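Long-range contact in ethylbenzene dehydrogenase alpha-subunit (Aromatoleum aromaticum, PDB 2IVF), which is the large subunit of a molybdenum enzyme of the molybdopterin oxidoreductase family and carries a molybdenum atom, two pterin guanine dinucleotide cofactors and an iron-sulfur cluster: residues S255-L268 with P283-H295. Sequence-based numbering, arbitrary orientation.
With MGD (2-amino-5,6-dimercapto-7-methyl-3,7,8a,9-tetrahydro-8-oxa-1,3,9,10-tetraaza-anthracen-4-one guanosine dinucleotide), chain M.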
ATOM      1  N   SER A 255       7.200  13.047   0.727  1.00 22.12           N
ATOM      2  CA  SER A 255       6.073  12.230   1.146  1.00 22.61           C
ATOM      3  C   SER A 255       5.370  11.704  -0.121  1.00 22.65           C
ATOM      4  O   SER A 255       5.657  12.174  -1.223  1.00 21.01           O
ATOM      5  CB  SER A 255       5.141  13.060   2.035  1.00 24.38           C
ATOM      6  OG  SER A 255       4.436  14.030   1.270  1.00 23.47           O
ATOM      7  N   ASN A 256       4.495  10.717   0.038  1.00 21.68           N
ATOM      8  CA  ASN A 256       3.882  10.041  -1.101  1.00 21.63           C
ATOM      9  C   ASN A 256       2.546   9.441  -0.663  1.00 21.93           C
ATOM     10  O   ASN A 256       2.377   8.218  -0.602  1.00 22.32           O
ATOM     11  CB  ASN A 256       4.820   8.972  -1.625  1.00 21.25           C
ATOM     12  CG  ASN A 256       4.291   8.287  -2.844  1.00 21.43           C
ATOM     13  OD1 ASN A 256       3.468   8.822  -3.565  1.00 22.65           O
ATOM     14  ND2 ASN A 256       4.738   7.076  -3.052  1.00 23.87           N
ATOM     15  N   TRP A 257       1.639  10.330  -0.291  1.00 23.29           N
ATOM     16  CA  TRP A 257       0.319   9.922   0.195  1.00 21.38           C
ATOM     17  C   TRP A 257      -0.429   8.887  -0.652  1.00 22.18           C
ATOM     18  O   TRP A 257      -1.244   8.131  -0.101  1.00 22.03           O
ATOM     19  CB  TRP A 257      -0.560  11.124   0.371  1.00 21.74           C
ATOM     20  CG  TRP A 257      -0.415  11.856   1.674  1.00 21.19           C
ATOM     21  CD1 TRP A 257       0.657  11.838   2.534  1.00 23.14           C
ATOM     22  CD2 TRP A 257      -1.339  12.769   2.215  1.00 23.96           C
ATOM     23  NE1 TRP A 257       0.414  12.652   3.610  1.00 23.18           N
ATOM     24  CE2 TRP A 257      -0.809  13.247   3.436  1.00 21.54           C
ATOM     25  CE3 TRP A 257      -2.596  13.181   1.830  1.00 22.19           C
ATOM     26  CZ2 TRP A 257      -1.511  14.151   4.252  1.00 21.70           C
ATOM     27  CZ3 TRP A 257      -3.269  14.061   2.618  1.00 23.82           C
ATOM     28  CH2 TRP A 257      -2.748  14.522   3.815  1.00 23.27           C
ATOM     29  N   SER A 258      -0.256   8.911  -1.984  1.00 21.74           N
ATOM     30  CA  SER A 258      -0.871   7.878  -2.821  1.00 22.75           C
ATOM     31  C   SER A 258      -0.528   6.508  -2.257  1.00 23.67           C
ATOM     32  O   SER A 258      -1.372   5.662  -2.110  1.00 24.35           O
ATOM     33  CB  SER A 258      -0.363   7.946  -4.234  1.00 23.22           C
ATOM     34  OG  SER A 258      -0.868   6.868  -5.004  1.00 24.59           O
ATOM     35  N   TYR A 259       0.741   6.296  -1.967  1.00 23.30           N
ATOM     36  CA  TYR A 259       1.178   5.069  -1.330  1.00 23.34           C
ATOM     37  C   TYR A 259       0.859   5.029   0.154  1.00 23.34           C
ATOM     38  O   TYR A 259       0.383   4.013   0.683  1.00 23.86           O
ATOM     39  CB  TYR A 259       2.695   4.906  -1.442  1.00 22.56           C
ATOM     40  CG  TYR A 259       3.183   4.390  -2.774  1.00 21.49           C
ATOM     41  CD1 TYR A 259       2.484   4.631  -3.963  1.00 24.75           C
ATOM     42  CD2 TYR A 259       4.359   3.693  -2.849  1.00 22.41           C
ATOM     43  CE1 TYR A 259       2.960   4.129  -5.169  1.00 25.06           C
ATOM     44  CE2 TYR A 259       4.845   3.173  -4.039  1.00 24.32           C
ATOM     45  CZ  TYR A 259       4.153   3.398  -5.197  1.00 23.94           C
ATOM     46  OH  TYR A 259       4.675   2.893  -6.365  1.00 24.13           O
ATOM     47  N   THR A 260       1.132   6.132   0.827  1.00 23.47           N
ATOM     48  CA  THR A 260       1.313   6.095   2.282  1.00 23.34           C
ATOM     49  C   THR A 260       0.137   6.594   3.146  1.00 23.07           C
ATOM     50  O   THR A 260       0.142   6.389   4.367  1.00 22.00           O
ATOM     51  CB  THR A 260       2.610   6.847   2.667  1.00 24.42           C
ATOM     52  OG1 THR A 260       2.423   8.248   2.457  1.00 24.36           O
ATOM     53  CG2 THR A 260       3.774   6.306   1.856  1.00 24.89           C
ATOM     54  N   TYR A 261      -0.901   7.146   2.527  1.00 22.91           N
ATOM     55  CA  TYR A 261      -2.093   7.609   3.268  1.00 23.16           C
ATOM     56  C   TYR A 261      -3.325   7.454   2.447  1.00 23.49           C
ATOM     57  O   TYR A 261      -4.104   8.385   2.294  1.00 24.87           O
ATOM     58  CB  TYR A 261      -1.888   9.079   3.682  1.00 23.77           C
ATOM     59  CG  TYR A 261      -2.726   9.601   4.840  1.00 21.54           C
ATOM     60  CD1 TYR A 261      -3.462   8.779   5.664  1.00 22.10           C
ATOM     61  CD2 TYR A 261      -2.702  10.949   5.135  1.00 21.62           C
ATOM     62  CE1 TYR A 261      -4.172   9.290   6.740  1.00 24.03           C
ATOM     63  CE2 TYR A 261      -3.388  11.456   6.188  1.00 21.46           C
ATOM     64  CZ  TYR A 261      -4.097  10.627   7.017  1.00 22.54           C
ATOM     65  OH  TYR A 261      -4.754  11.180   8.078  1.00 24.41           O
ATOM     66  N   PRO A 262      -3.551   6.231   1.920  1.00 23.39           N
ATOM     67  CA  PRO A 262      -4.713   6.030   1.053  1.00 23.30           C
ATOM     68  C   PRO A 262      -6.038   6.204   1.746  1.00 24.04           C
ATOM     69  O   PRO A 262      -6.990   6.563   1.099  1.00 22.80           O
ATOM     70  CB  PRO A 262      -4.547   4.604   0.539  1.00 22.95           C
ATOM     71  CG  PRO A 262      -3.654   3.908   1.555  1.00 25.06           C
ATOM     72  CD  PRO A 262      -2.760   5.001   2.094  1.00 24.32           C
ATOM     73  N   SER A 263      -6.093   6.007   3.074  1.00 23.75           N
ATOM     74  CA  SER A 263      -7.363   6.150   3.784  1.00 24.21           C
ATOM     75  C   SER A 263      -7.844   7.583   3.764  1.00 24.41           C
ATOM     76  O   SER A 263      -9.051   7.788   3.858  1.00 25.68           O
ATOM     77  CB  SER A 263      -7.306   5.658   5.240  1.00 23.57           C
ATOM     78  OG  SER A 263      -6.365   6.357   6.003  1.00 23.84           O
ATOM     79  N   SER A 264      -6.926   8.552   3.641  1.00 23.62           N
ATOM     80  CA  SER A 264      -7.326   9.958   3.721  1.00 23.44           C
ATOM     81  C   SER A 264      -6.800  10.837   2.618  1.00 22.50           C
ATOM     82  O   SER A 264      -7.008  12.042   2.623  1.00 23.67           O
ATOM     83  CB  SER A 264      -7.054  10.505   5.092  1.00 24.08           C
ATOM     84  OG  SER A 264      -7.934   9.865   6.025  1.00 24.43           O
ATOM     85  N   TYR A 265      -6.160  10.216   1.643  1.00 22.29           N
ATOM     86  CA  TYR A 265      -5.705  10.920   0.428  1.00 22.57           C
ATOM     87  C   TYR A 265      -6.806  11.814  -0.151  1.00 22.61           C
ATOM     88  O   TYR A 265      -6.538  12.928  -0.679  1.00 23.17           O
ATOM     89  CB  TYR A 265      -5.329   9.872  -0.601  1.00 22.79           C
ATOM     90  CG  TYR A 265      -4.860  10.354  -1.948  1.00 22.91           C
ATOM     91  CD1 TYR A 265      -5.752  10.660  -2.945  1.00 20.92           C
ATOM     92  CD2 TYR A 265      -3.516  10.351  -2.271  1.00 21.75           C
ATOM     93  CE1 TYR A 265      -5.341  11.050  -4.183  1.00 21.54           C
ATOM     94  CE2 TYR A 265      -3.093  10.719  -3.558  1.00 22.39           C
ATOM     95  CZ  TYR A 265      -4.009  11.040  -4.505  1.00 24.55           C
ATOM     96  OH  TYR A 265      -3.671  11.357  -5.802  1.00 23.01           O
ATOM     97  N   HIS A 266      -8.027  11.316  -0.079  1.00 22.13           N
ATOM     98  CA  HIS A 266      -9.189  12.028  -0.638  1.00 23.32           C
ATOM     99  C   HIS A 266      -9.299  13.481  -0.209  1.00 23.13           C
ATOM    100  O   HIS A 266      -9.763  14.337  -0.995  1.00 24.39           O
ATOM    101  CB  HIS A 266     -10.475  11.278  -0.316  1.00 24.14           C
ATOM    102  CG  HIS A 266     -10.905  11.341   1.120  1.00 23.34           C
ATOM    103  ND1 HIS A 266     -11.754  12.313   1.589  1.00 21.61           N
ATOM    104  CD2 HIS A 266     -10.690  10.497   2.160  1.00 22.17           C
ATOM    105  CE1 HIS A 266     -12.015  12.088   2.864  1.00 22.82           C
ATOM    106  NE2 HIS A 266     -11.366  11.002   3.244  1.00 22.87           N
ATOM    107  N   PHE A 267      -8.887  13.775   1.024  1.00 22.58           N
ATOM    108  CA  PHE A 267      -8.923  15.163   1.530  1.00 22.37           C
ATOM    109  C   PHE A 267      -8.026  16.075   0.659  1.00 22.39           C
ATOM    110  O   PHE A 267      -8.360  17.227   0.424  1.00 22.04           O
ATOM    111  CB  PHE A 267      -8.500  15.230   3.004  1.00 21.98           C
ATOM    112  CG  PHE A 267      -9.536  14.709   3.957  1.00 22.03           C
ATOM    113  CD1 PHE A 267     -10.696  15.435   4.201  1.00 22.49           C
ATOM    114  CD2 PHE A 267      -9.321  13.548   4.669  1.00 24.69           C
ATOM    115  CE1 PHE A 267     -11.651  14.990   5.082  1.00 23.62           C
ATOM    116  CE2 PHE A 267     -10.284  13.072   5.578  1.00 22.41           C
ATOM    117  CZ  PHE A 267     -11.418  13.791   5.814  1.00 22.33           C
ATOM    118  N   LEU A 268      -6.918  15.532   0.179  1.00 23.20           N
ATOM    119  CA  LEU A 268      -6.056  16.234  -0.777  1.00 22.77           C
ATOM    120  C   LEU A 268      -6.747  16.480  -2.118  1.00 22.62           C
ATOM    121  O   LEU A 268      -6.791  17.615  -2.577  1.00 20.95           O
ATOM    122  CB  LEU A 268      -4.746  15.500  -0.973  1.00 23.05           C
ATOM    123  CG  LEU A 268      -3.728  16.186  -1.889  1.00 24.32           C
ATOM    124  CD1 LEU A 268      -3.178  17.531  -1.275  1.00 21.26           C
ATOM    125  CD2 LEU A 268      -2.561  15.180  -2.160  1.00 21.79           C
ATOM    126  N   PRO A 283      11.597  14.674  -6.128  1.00 23.48           N
ATOM    127  CA  PRO A 283      12.544  14.596  -7.237  1.00 24.25           C
ATOM    128  C   PRO A 283      11.912  13.937  -8.450  1.00 24.60           C
ATOM    129  O   PRO A 283      12.091  14.430  -9.568  1.00 25.94           O
ATOM    130  CB  PRO A 283      13.718  13.803  -6.673  1.00 24.66           C
ATOM    131  CG  PRO A 283      13.298  13.312  -5.383  1.00 26.86           C
ATOM    132  CD  PRO A 283      12.011  13.902  -4.961  1.00 23.31           C
ATOM    133  N   ASP A 284      11.138  12.891  -8.212  1.00 24.40           N
ATOM    134  CA  ASP A 284      10.385  12.197  -9.244  1.00 23.99           C
ATOM    135  C   ASP A 284       8.982  12.756  -9.317  1.00 23.17           C
ATOM    136  O   ASP A 284       8.434  13.285  -8.340  1.00 23.96           O
ATOM    137  CB  ASP A 284      10.352  10.686  -9.014  1.00 24.16           C
ATOM    138  CG  ASP A 284       9.864  10.292  -7.605  1.00 21.92           C
ATOM    139  OD1 ASP A 284      10.448  10.767  -6.633  1.00 26.08           O
ATOM    140  OD2 ASP A 284       8.946   9.471  -7.505  1.00 23.99           O
ATOM    141  N   PHE A 285       8.385  12.641 -10.483  1.00 23.79           N
ATOM    142  CA  PHE A 285       6.950  12.952 -10.638  1.00 23.17           C
ATOM    143  C   PHE A 285       6.235  11.800  -9.974  1.00 24.05           C
ATOM    144  O   PHE A 285       5.851  10.854 -10.629  1.00 23.70           O
ATOM    145  CB  PHE A 285       6.613  13.046 -12.132  1.00 23.30           C
ATOM    146  CG  PHE A 285       5.234  13.568 -12.450  1.00 22.80           C
ATOM    147  CD1 PHE A 285       4.850  14.855 -12.082  1.00 22.31           C
ATOM    148  CD2 PHE A 285       4.355  12.797 -13.175  1.00 22.26           C
ATOM    149  CE1 PHE A 285       3.588  15.340 -12.422  1.00 23.42           C
ATOM    150  CE2 PHE A 285       3.099  13.295 -13.524  1.00 23.05           C
ATOM    151  CZ  PHE A 285       2.731  14.550 -13.160  1.00 22.70           C
ATOM    152  N   ASN A 286       6.064  11.885  -8.648  1.00 23.68           N
ATOM    153  CA  ASN A 286       5.794  10.716  -7.822  1.00 24.20           C
ATOM    154  C   ASN A 286       4.311  10.293  -7.846  1.00 24.50           C
ATOM    155  O   ASN A 286       3.483  10.941  -8.513  1.00 23.91           O
ATOM    156  CB  ASN A 286       6.412  10.939  -6.409  1.00 24.33           C
ATOM    157  CG  ASN A 286       5.475  11.608  -5.420  1.00 24.47           C
ATOM    158  OD1 ASN A 286       4.384  12.036  -5.763  1.00 23.92           O
ATOM    159  ND2 ASN A 286       5.933  11.728  -4.158  1.00 26.20           N
ATOM    160  N   PRO A 287       4.005   9.149  -7.263  1.00 24.36           N
ATOM    161  CA  PRO A 287       2.644   8.591  -7.338  1.00 24.20           C
ATOM    162  C   PRO A 287       1.515   9.454  -6.797  1.00 23.87           C
ATOM    163  O   PRO A 287       0.363   9.134  -7.056  1.00 25.24           O
ATOM    164  CB  PRO A 287       2.759   7.260  -6.579  1.00 23.16           C
ATOM    165  CG  PRO A 287       4.181   6.871  -6.790  1.00 24.56           C
ATOM    166  CD  PRO A 287       4.931   8.201  -6.632  1.00 24.07           C
ATOM    167  N   THR A 288       1.842  10.538  -6.087  1.00 23.24           N
ATOM    168  CA  THR A 288       0.830  11.453  -5.525  1.00 22.78           C
ATOM    169  C   THR A 288       0.481  12.565  -6.528  1.00 22.95           C
ATOM    170  O   THR A 288      -0.482  13.312  -6.353  1.00 24.36           O
ATOM    171  CB  THR A 288       1.332  11.950  -4.169  1.00 24.14           C
ATOM    172  OG1 THR A 288       1.553  10.807  -3.307  1.00 24.77           O
ATOM    173  CG2 THR A 288       0.344  12.875  -3.470  1.00 20.99           C
ATOM    174  N   THR A 289       1.256  12.662  -7.612  1.00 21.61           N
ATOM    175  CA  THR A 289       1.060  13.760  -8.568  1.00 22.78           C
ATOM    176  C   THR A 289      -0.250  13.800  -9.324  1.00 22.86           C
ATOM    177  O   THR A 289      -0.568  14.803  -9.903  1.00 23.43           O
ATOM    178  CB  THR A 289       2.240  13.852  -9.557  1.00 22.44           C
ATOM    179  OG1 THR A 289       2.377  12.612 -10.288  1.00 23.26           O
ATOM    180  CG2 THR A 289       3.527  14.220  -8.774  1.00 22.35           C
ATOM    181  N   PRO A 290      -1.002  12.702  -9.367  1.00 23.14           N
ATOM    182  CA  PRO A 290      -2.348  12.817  -9.958  1.00 24.28           C
ATOM    183  C   PRO A 290      -3.277  13.774  -9.249  1.00 23.69           C
ATOM    184  O   PRO A 290      -4.240  14.251  -9.865  1.00 22.71           O
ATOM    185  CB  PRO A 290      -2.897  11.399  -9.819  1.00 25.01           C
ATOM    186  CG  PRO A 290      -1.624  10.541  -9.883  1.00 24.45           C
ATOM    187  CD  PRO A 290      -0.666  11.308  -9.053  1.00 23.87           C
ATOM    188  N   ALA A 291      -3.016  14.012  -7.969  1.00 24.15           N
ATOM    189  CA  ALA A 291      -3.707  15.060  -7.230  1.00 23.49           C
ATOM    190  C   ALA A 291      -3.064  16.454  -7.265  1.00 24.25           C
ATOM    191  O   ALA A 291      -3.573  17.369  -6.630  1.00 23.13           O
ATOM    192  CB  ALA A 291      -3.912  14.619  -5.785  1.00 24.97           C
ATOM    193  N   ALA A 292      -1.980  16.627  -8.011  1.00 23.90           N
ATOM    194  CA  ALA A 292      -1.212  17.861  -7.941  1.00 23.93           C
ATOM    195  C   ALA A 292      -1.437  18.788  -9.129  1.00 24.09           C
ATOM    196  O   ALA A 292      -1.533  18.355 -10.286  1.00 24.49           O
ATOM    197  CB  ALA A 292       0.273  17.547  -7.800  1.00 24.44           C
ATOM    198  N   ASP A 293      -1.502  20.077  -8.827  1.00 23.64           N
ATOM    199  CA  ASP A 293      -1.436  21.134  -9.835  1.00 22.69           C
ATOM    200  C   ASP A 293      -0.014  21.369 -10.346  1.00 22.83           C
ATOM    201  O   ASP A 293       0.195  21.767 -11.493  1.00 21.92           O
ATOM    202  CB  ASP A 293      -2.023  22.424  -9.280  1.00 23.41           C
ATOM    203  CG  ASP A 293      -3.476  22.287  -8.932  1.00 24.48           C
ATOM    204  OD1 ASP A 293      -4.284  21.960  -9.839  1.00 26.81           O
ATOM    205  OD2 ASP A 293      -3.796  22.478  -7.750  1.00 23.53           O
ATOM    206  N   LEU A 294       0.959  21.142  -9.476  1.00 21.13           N
ATOM    207  CA  LEU A 294       2.330  21.456  -9.726  1.00 22.21           C
ATOM    208  C   LEU A 294       3.173  20.385  -9.150  1.00 21.94           C
ATOM    209  O   LEU A 294       2.927  19.904  -8.044  1.00 20.88           O
ATOM    210  CB  LEU A 294       2.709  22.764  -9.005  1.00 21.77           C
ATOM    211  CG  LEU A 294       2.177  24.076  -9.628  1.00 23.03           C
ATOM    212  CD1 LEU A 294       2.462  25.242  -8.688  1.00 22.62           C
ATOM    213  CD2 LEU A 294       2.874  24.293 -10.951  1.00 24.76           C
ATOM    214  N   HIS A 295       4.161  20.019  -9.915  1.00 21.99           N
ATOM    215  CA  HIS A 295       5.303  19.269  -9.442  1.00 22.99           C
ATOM    216  C   HIS A 295       6.509  20.172  -9.373  1.00 22.83           C
ATOM    217  O   HIS A 295       6.924  20.803 -10.389  1.00 23.48           O
ATOM    218  CB  HIS A 295       5.568  18.122 -10.428  1.00 22.92           C
ATOM    219  CG  HIS A 295       6.770  17.335 -10.104  1.00 22.83           C
ATOM    220  ND1 HIS A 295       7.594  16.843 -11.086  1.00 24.29           N
ATOM    221  CD2 HIS A 295       7.354  17.015  -8.914  1.00 23.69           C
ATOM    222  CE1 HIS A 295       8.597  16.191 -10.517  1.00 25.70           C
ATOM    223  NE2 HIS A 295       8.456  16.257  -9.203  1.00 25.23           N
TER
HETATM  224  PB  MGD M1986       7.976   8.277   2.091  1.00 13.50           P
HETATM  225  O1B MGD M1986       7.202   7.084   1.652  1.00 13.53           O
HETATM  226  O2B MGD M1986       9.391   8.015   2.462  1.00 16.27           O
HETATM  227  O3B MGD M1986       7.350   9.107   3.276  1.00 15.54           O
HETATM  228  O3A MGD M1986       5.404   7.793   4.265  1.00 13.42           O
HETATM  229  PA  MGD M1986       5.815   9.259   3.789  1.00 14.85           P
HETATM  230  O1A MGD M1986       4.873   9.606   2.719  1.00 13.45           O
HETATM  231  O2A MGD M1986       5.914  10.146   4.933  1.00 13.70           O
HETATM  232  O5' MGD M1986       7.971   9.386   0.927  1.00 15.42           O
HETATM  233  C5' MGD M1986       8.371   9.009  -0.399  1.00 10.50           C
HETATM  234  C4' MGD M1986       8.597  10.256  -1.250  1.00 12.02           C
HETATM  235  O4' MGD M1986       9.741  10.959  -0.788  1.00 14.93           O
HETATM  236  C3' MGD M1986       9.035   9.691  -2.581  1.00 12.42           C
HETATM  237  O3' MGD M1986       7.868   9.567  -3.385  1.00 13.73           O
HETATM  238  C2' MGD M1986       9.994  10.767  -3.107  1.00 15.07           C
HETATM  239  O2' MGD M1986       9.424  11.402  -4.267  1.00 17.21           O
HETATM  240  C1' MGD M1986      10.119  11.747  -1.928  1.00 14.09           C
HETATM  241  N9  MGD M1986      11.535  12.166  -1.794  1.00 13.82           N
HETATM  242  C8  MGD M1986      12.625  11.394  -1.662  1.00 15.66           C
HETATM  243  N7  MGD M1986      13.723  12.146  -1.521  1.00 15.10           N
HETATM  244  C5  MGD M1986      13.299  13.436  -1.549  1.00 16.12           C
HETATM  245  C6  MGD M1986      13.901  14.685  -1.487  1.00 15.83           C
HETATM  246  O6  MGD M1986      15.118  14.883  -1.390  1.00 15.84           O
HETATM  247  N1  MGD M1986      13.068  15.806  -1.549  1.00 16.39           N
HETATM  248  C2  MGD M1986      11.673  15.759  -1.698  1.00 15.83           C
HETATM  249  N2  MGD M1986      10.942  16.924  -1.767  1.00 13.58           N
HETATM  250  N3  MGD M1986      11.112  14.543  -1.733  1.00 13.40           N
HETATM  251  C4  MGD M1986      11.893  13.421  -1.688  1.00 14.16           C
HETATM  252  C10 MGD M1986       6.103   7.136   5.258  1.00 14.53           C
HETATM  253  C11 MGD M1986       5.111   6.568   6.243  1.00 13.30           C
HETATM  254  O11 MGD M1986       4.265   5.742   5.556  1.00 13.50           O
HETATM  255  C12 MGD M1986       5.740   5.867   7.456  1.00 15.42           C
HETATM  256  S12 MGD M1986       7.248   6.420   8.171  1.00 15.44           S
HETATM  257  C13 MGD M1986       5.109   4.780   8.008  1.00 14.58           C
HETATM  258  S13 MGD M1986       5.805   4.009   9.392  1.00 14.84           S
HETATM  259  C14 MGD M1986       3.850   4.248   7.415  1.00 16.59           C
HETATM  260  N15 MGD M1986       4.238   3.073   6.583  1.00 14.50           N
HETATM  261  C16 MGD M1986       3.485   2.694   5.455  1.00 14.22           C
HETATM  262  C17 MGD M1986       3.721   1.541   4.751  1.00 13.16           C
HETATM  263  O17 MGD M1986       4.650   0.760   5.067  1.00 15.69           O
HETATM  264  N18 MGD M1986       2.904   1.270   3.635  1.00 14.02           N
HETATM  265  C19 MGD M1986       1.888   2.086   3.245  1.00 12.14           C
HETATM  266  N19 MGD M1986       1.172   1.734   2.159  1.00 14.20           N
HETATM  267  N20 MGD M1986       1.713   3.222   3.936  1.00 13.91           N
HETATM  268  C21 MGD M1986       2.449   3.514   5.020  1.00 12.01           C
HETATM  269  N22 MGD M1986       2.233   4.695   5.724  1.00 14.92           N
HETATM  270  C23 MGD M1986       3.257   5.346   6.487  1.00 14.40           C
HETATM  271  O   HOH W   1      -2.214   8.982  -6.624  1.00 13.64           O
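The segments that follow neighbouring parallel strands 249-253 and 277-281 form part of the pocket for the MGD dinucleotide, and Thr288 joins them. Its OG1, beside its own backbone N (chi1 -59°), donates to Asn256 OD1 at 2.8 Å, tilted 16° from the carbonyl plane, and accepts an almost straight bond from Ser258 N at 2.9 Å. Nearer the cofactor, Asn286 ND2 bridges protein and ligand, reaching MGD O3' at 3.0 Å and, more weakly, the carbonyl Ser255 O. Asn286 OD1 accepts from Thr288 N in an Asx turn, the donor lying above the amide plane, 51° out of it. Pro287 crosses the Asn256 side chain at about a right angle and packs its CG 3.4 Å from Tyr259 CE1, while Tyr259 OH bonds Asp133 of the beta-subunit. Behind this, Ala291 CB meets Tyr265 OH and Leu268 CD2, and a water links Tyr265 OH, Ser258 OG and Pro287 O; Ser258 OG is also hydrogen-bonded to Arg851. Asn256 N and Thr260 OG1 both donate to phosphate oxygen O1A of MGD, whereas Asp284 OD1 accepts from ribose O2' at 2.7 Å. Binding a dinucleotide at the C-terminal ends of parallel strands is typical of Rossmann-like folds.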